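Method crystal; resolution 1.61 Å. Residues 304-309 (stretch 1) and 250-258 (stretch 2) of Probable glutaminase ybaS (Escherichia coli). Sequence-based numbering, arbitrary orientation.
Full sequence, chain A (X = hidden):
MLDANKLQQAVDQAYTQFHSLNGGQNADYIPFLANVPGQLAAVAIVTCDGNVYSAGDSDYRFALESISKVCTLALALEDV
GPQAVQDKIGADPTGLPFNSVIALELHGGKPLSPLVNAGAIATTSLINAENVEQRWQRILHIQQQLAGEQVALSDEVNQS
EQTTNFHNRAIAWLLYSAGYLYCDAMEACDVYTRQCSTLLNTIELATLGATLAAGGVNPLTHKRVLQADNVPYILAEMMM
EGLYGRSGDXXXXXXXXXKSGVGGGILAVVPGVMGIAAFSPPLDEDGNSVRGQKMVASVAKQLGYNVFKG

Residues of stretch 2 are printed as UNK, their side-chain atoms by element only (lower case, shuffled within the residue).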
ATOM      1  N   GLY A 304      14.891   9.366  -9.675  1.00 13.66           N
ATOM      2  CA  GLY A 304      13.520   9.768  -9.984  1.00 13.15           C
ATOM      3  C   GLY A 304      12.506   8.608 -10.054  1.00 12.54           C
ATOM      4  O   GLY A 304      11.549   8.684 -10.821  1.00 14.22           O
ATOM      5  N   TYR A 305      12.729   7.524  -9.299  1.00  9.88           N
ATOM      6  CA  TYR A 305      11.802   6.366  -9.316  1.00  9.65           C
ATOM      7  C   TYR A 305      10.825   6.319  -8.156  1.00  9.23           C
ATOM      8  O   TYR A 305      11.228   6.392  -6.984  1.00 12.00           O
ATOM      9  CB  TYR A 305      12.571   5.044  -9.322  1.00  9.66           C
ATOM     10  CG  TYR A 305      13.450   4.885 -10.534  1.00 10.80           C
ATOM     11  CD1 TYR A 305      12.899   4.966 -11.830  1.00 17.64           C
ATOM     12  CD2 TYR A 305      14.811   4.579 -10.401  1.00 14.96           C
ATOM     13  CE1 TYR A 305      13.696   4.786 -12.951  1.00 19.44           C
ATOM     14  CE2 TYR A 305      15.596   4.433 -11.523  1.00 14.07           C
ATOM     15  CZ  TYR A 305      15.040   4.523 -12.784  1.00 18.88           C
ATOM     16  OH  TYR A 305      15.811   4.355 -13.922  1.00 21.97           O
ATOM     17  N   ASN A 306       9.541   6.210  -8.492  1.00  8.99           N
ATOM     18  CA  ASN A 306       8.420   6.225  -7.550  1.00  9.18           C
ATOM     19  C   ASN A 306       7.211   5.778  -8.354  1.00  9.03           C
ATOM     20  O   ASN A 306       6.897   6.403  -9.388  1.00  9.57           O
ATOM     21  CB  ASN A 306       8.187   7.640  -7.017  1.00  8.86           C
ATOM     22  CG  ASN A 306       7.079   7.711  -5.966  1.00  7.59           C
ATOM     23  OD1 ASN A 306       6.039   7.111  -6.134  1.00  9.68           O
ATOM     24  ND2 ASN A 306       7.278   8.547  -4.929  1.00  9.52           N
ATOM     25  N   VAL A 307       6.563   4.695  -7.959  1.00  9.30           N
ATOM     26  CA  VAL A 307       5.461   4.161  -8.767  1.00  9.76           C
ATOM     27  C   VAL A 307       4.202   5.064  -8.762  1.00  9.55           C
ATOM     28  O   VAL A 307       3.292   4.852  -9.574  1.00 11.81           O
ATOM     29  CB  VAL A 307       5.046   2.730  -8.360  1.00  9.65           C
ATOM     30  CG1 VAL A 307       6.240   1.764  -8.334  1.00 11.17           C
ATOM     31  CG2 VAL A 307       4.285   2.690  -7.057  1.00  9.49           C
ATOM     32  N   PHE A 308       4.156   6.067  -7.882  1.00 10.58           N
ATOM     33  CA  PHE A 308       3.051   7.057  -7.844  1.00 12.73           C
ATOM     34  C   PHE A 308       3.314   8.317  -8.670  1.00 15.89           C
ATOM     35  O   PHE A 308       2.543   9.282  -8.620  1.00 16.64           O
ATOM     36  CB  PHE A 308       2.741   7.408  -6.380  1.00 11.64           C
ATOM     37  CG  PHE A 308       2.453   6.166  -5.520  1.00 12.22           C
ATOM     38  CD1 PHE A 308       1.412   5.305  -5.877  1.00 11.86           C
ATOM     39  CD2 PHE A 308       3.205   5.867  -4.416  1.00 12.86           C
ATOM     40  CE1 PHE A 308       1.138   4.176  -5.128  1.00 11.60           C
ATOM     41  CE2 PHE A 308       2.962   4.680  -3.674  1.00 11.26           C
ATOM     42  CZ  PHE A 308       1.916   3.838  -4.049  1.00  9.87           C
ATOM     43  N   LYS A 309       4.421   8.314  -9.405  1.00 18.94           N
ATOM     44  CA  LYS A 309       4.811   9.424 -10.309  1.00 22.50           C
ATOM     45  C   LYS A 309       4.707   8.895 -11.721  1.00 23.79           C
ATOM     46  O   LYS A 309       5.351   7.917 -12.062  1.00 23.94           O
ATOM     47  CB  LYS A 309       6.273   9.826 -10.099  1.00 23.76           C
ATOM     48  CG  LYS A 309       6.546  10.580  -8.846  1.00 27.52           C
ATOM     49  CD  LYS A 309       7.778  11.513  -8.980  1.00 31.46           C
ATOM     50  CE  LYS A 309       8.389  11.886  -7.587  1.00 33.22           C
ATOM     51  NZ  LYS A 309       7.840  13.172  -6.929  1.00 34.08           N
ATOM     52  N   UNK A 250       7.004   4.663   4.205  1.00  6.65           N
ATOM     53  CA  UNK A 250       7.778   4.320   3.044  1.00  7.65           C
ATOM     54  C   UNK A 250       7.084   4.553   1.711  1.00  7.37           C
ATOM     55  O   UNK A 250       7.658   5.134   0.783  1.00  8.42           O
ATOM     56  c   UNK A 250      10.620   2.637   2.078  1.00  6.60           C
ATOM     57  c   UNK A 250       8.238   2.864   3.163  1.00  7.42           C
ATOM     58  n   UNK A 250      10.026   1.518   0.217  1.00  9.82           N
ATOM     59  c   UNK A 250      12.854   3.305   2.572  1.00  9.35           C
ATOM     60  c   UNK A 250       9.192   2.431   2.101  1.00  7.38           C
ATOM     61  c   UNK A 250       8.890   1.755   0.959  1.00  9.57           C
ATOM     62  c   UNK A 250      12.440   2.090   0.530  1.00  9.05           C
ATOM     63  c   UNK A 250      11.525   3.279   2.921  1.00  9.11           C
ATOM     64  c   UNK A 250      11.101   2.074   0.873  1.00  9.46           C
ATOM     65  c   UNK A 250      13.309   2.686   1.395  1.00  8.76           C
ATOM     66  N   UNK A 251       5.836   4.129   1.592  1.00  8.38           N
ATOM     67  CA  UNK A 251       5.101   4.440   0.366  1.00  8.49           C
ATOM     68  C   UNK A 251       4.975   5.940   0.091  1.00  7.57           C
ATOM     69  O   UNK A 251       5.094   6.396  -1.035  1.00  7.59           O
ATOM     70  c   UNK A 251       3.722   3.817   0.425  1.00  8.79           C
ATOM     71  N   UNK A 252       4.747   6.710   1.164  1.00  8.06           N
ATOM     72  CA  UNK A 252       4.557   8.160   1.133  1.00  7.79           C
ATOM     73  C   UNK A 252       5.836   8.878   0.703  1.00  7.93           C
ATOM     74  O   UNK A 252       5.808   9.766  -0.114  1.00  9.76           O
ATOM     75  c   UNK A 252       4.480  10.934   3.316  1.00  8.37           C
ATOM     76  c   UNK A 252       4.013  12.226   3.551  1.00  7.98           C
ATOM     77  c   UNK A 252       2.363  10.309   2.473  1.00  5.46           C
ATOM     78  c   UNK A 252       2.704  12.521   3.284  1.00  7.18           C
ATOM     79  c   UNK A 252       3.651   9.974   2.740  1.00  4.85           C
ATOM     80  c   UNK A 252       4.146   8.565   2.522  1.00  7.59           C
ATOM     81  o   UNK A 252       2.256  13.800   3.520  1.00  8.75           O
ATOM     82  c   UNK A 252       1.877  11.570   2.699  1.00  5.67           C
ATOM     83  N   UNK A 253       6.970   8.452   1.237  1.00  9.65           N
ATOM     84  CA  UNK A 253       8.259   9.104   0.974  1.00 10.35           C
ATOM     85  C   UNK A 253       9.045   8.623  -0.223  1.00 10.18           C
ATOM     86  O   UNK A 253       9.664   9.434  -0.927  1.00 11.39           O
ATOM     87  n   UNK A 253       8.363  14.263   2.811  1.00 30.84           N
ATOM     88  c   UNK A 253       7.951  13.629   3.903  1.00 28.91           C
ATOM     89  c   UNK A 253       8.785  11.446   3.103  1.00 23.21           C
ATOM     90  n   UNK A 253       7.379  14.330   4.827  1.00 30.06           N
ATOM     91  c   UNK A 253       8.594   9.939   3.385  1.00 16.27           C
ATOM     92  c   UNK A 253       9.116   9.017   2.243  1.00  9.98           C
ATOM     93  n   UNK A 253       8.149  12.306   4.089  1.00 24.60           N
ATOM     94  N   UNK A 254       9.047   7.301  -0.455  1.00  9.29           N
ATOM     95  CA  UNK A 254       9.833   6.641  -1.483  1.00  9.14           C
ATOM     96  C   UNK A 254       8.970   6.130  -2.659  1.00  8.38           C
ATOM     97  O   UNK A 254       9.360   6.243  -3.841  1.00  8.72           O
ATOM     98  c   UNK A 254      10.593   5.450  -0.845  1.00  9.76           C
ATOM     99  c   UNK A 254      11.478   4.779  -1.858  1.00  9.89           C
ATOM    100  c   UNK A 254      11.459   5.911   0.327  1.00  9.54           C
ATOM    101  N   UNK A 255       7.801   5.548  -2.353  1.00  7.47           N
ATOM    102  CA  UNK A 255       6.895   5.076  -3.384  1.00  7.48           C
ATOM    103  C   UNK A 255       7.381   3.882  -4.207  1.00  8.13           C
ATOM    104  O   UNK A 255       7.045   3.710  -5.390  1.00  7.65           O
ATOM    105  N   UNK A 256       8.166   3.038  -3.572  1.00  8.45           N
ATOM    106  CA  UNK A 256       8.557   1.800  -4.193  1.00  8.16           C
ATOM    107  C   UNK A 256       8.287   0.646  -3.237  1.00  9.02           C
ATOM    108  O   UNK A 256       8.513   0.761  -2.028  1.00  7.65           O
ATOM    109  c   UNK A 256      10.049   2.619  -6.879  1.00  8.74           C
ATOM    110  c   UNK A 256      10.037   1.803  -4.522  1.00  8.53           C
ATOM    111  c   UNK A 256      10.582   2.838  -5.496  1.00  9.38           C
ATOM    112  c   UNK A 256      12.108   2.774  -5.490  1.00  9.09           C
ATOM    113  N   UNK A 257       7.840  -0.483  -3.774  1.00  8.72           N
ATOM    114  CA  UNK A 257       7.644  -1.687  -2.928  1.00  9.03           C
ATOM    115  C   UNK A 257       8.931  -2.125  -2.303  1.00  8.03           C
ATOM    116  O   UNK A 257       9.923  -2.246  -2.996  1.00  8.84           O
ATOM    117  c   UNK A 257       7.243  -2.151  -5.261  1.00 10.42           C
ATOM    118  c   UNK A 257       7.502  -0.723  -5.187  1.00  8.50           C
ATOM    119  c   UNK A 257       7.124  -2.751  -3.891  1.00  9.95           C
ATOM    120  N   UNK A 258       8.893  -2.376  -1.005  1.00  7.75           N
ATOM    121  CA  UNK A 258      10.123  -2.650  -0.265  1.00  7.66           C
ATOM    122  C   UNK A 258       9.941  -3.742   0.774  1.00  9.26           C
ATOM    123  O   UNK A 258       8.839  -4.224   1.048  1.00  6.92           O
TER
HETATM  124  O   HOH W   1       5.035   8.595  -2.879  1.00 18.41           O
HETATM  125  O   HOH W   2       9.526  10.203  -3.830  1.00 35.78           O
HETATM  126  O   HOH W   3      11.480   7.731  -4.605  1.00 16.64           O

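Position 250 carries one carbon followed by fused five- and six-membered rings that hold eight carbons and one nitrogen. This is an indole. It does not reach stretch 1. The residue is Trp 250. Its NE1 makes a weak hydrogen bond of 2.8 Å to the backbone O of position 256, so the ring ties the helix to the loop that follows it.

Position 251 has a single side-chain carbon. That carbon, CB, lies 4.3 Å from CE2 of Phe 308. The residue is Ala 251. Its O sits at the edge of the Phe 308 ring, near the ring plane, 3.8 Å from CE2 of Phe 308.

Position 252 shows one carbon, then a ring of six carbons bearing one oxygen. The CA-to-CB bond points away from stretch 1. The residue is Tyr 252, and its OH is hydrogen-bonded elsewhere in the structure.

Position 253 has three carbons, a nitrogen, then a carbon carrying two more nitrogens. This is a guanidinium group, and it too stays clear of stretch 1. The residue is Arg 253. Its backbone still takes part, because water 2 donates to O of Arg 253 (3.0 Å) and accepts from ND2 of Asn 306 (3.0 Å).

Position 254 has three side-chain carbons, one of them carrying the other two. The branch is therefore at CB, which points away from stretch 1. The residue is Val 254. Water 3 donates to O of Val 254 and to O of Tyr 305, at 2.7 Å each. O of Val 254 is also 3.3 Å from ND2 of Asn 306, but the angle is too poor for a hydrogen bond.

Position 255 has no side-chain atoms. Its CA is 3.5 Å from OD1 of Asn 306 and 3.9 Å from CD2 of Phe 308. An ideal CB would point toward stretch 1 and stand 2.1 Å from OD1 of Asn 306, a clash. Phi is positive, at 68°, as the chain leaves the helix. The residue is Gly 255.

Position 256 has four carbons, forked at the second; the fork lies against Tyr 305 and Val 307. The residue is Leu 256. Its CD2 is 4.3 Å from CB of Tyr 305 and 4.2 Å from CG1 of Val 307.

Position 257 has three carbons that close a ring onto the backbone N; the ring lies against Val 307. The residue is Pro 257. Its CD is 4.2 Å from CG1 of Val 307.

Position 258 has no side-chain atoms. An ideal CB would clash with NE1 of Trp 250 at 3.0 Å. The residue is Gly 258.

The contact centers on one direct hydrogen bond, from N of Val 307 to O of Gly 255, 2.8 Å and nearly straight at 166°. OD1 of Asn 306 accepts from N of Phe 308 at 2.8 Å, within its own turn, while ND2 of Asn 306 donates to waters 1 and 2. Water 1 also donates to O of Ala 251 at 2.9 Å. Apolar contacts flank this polar center.

Stretch 2 250-258: WAYRVGLPG
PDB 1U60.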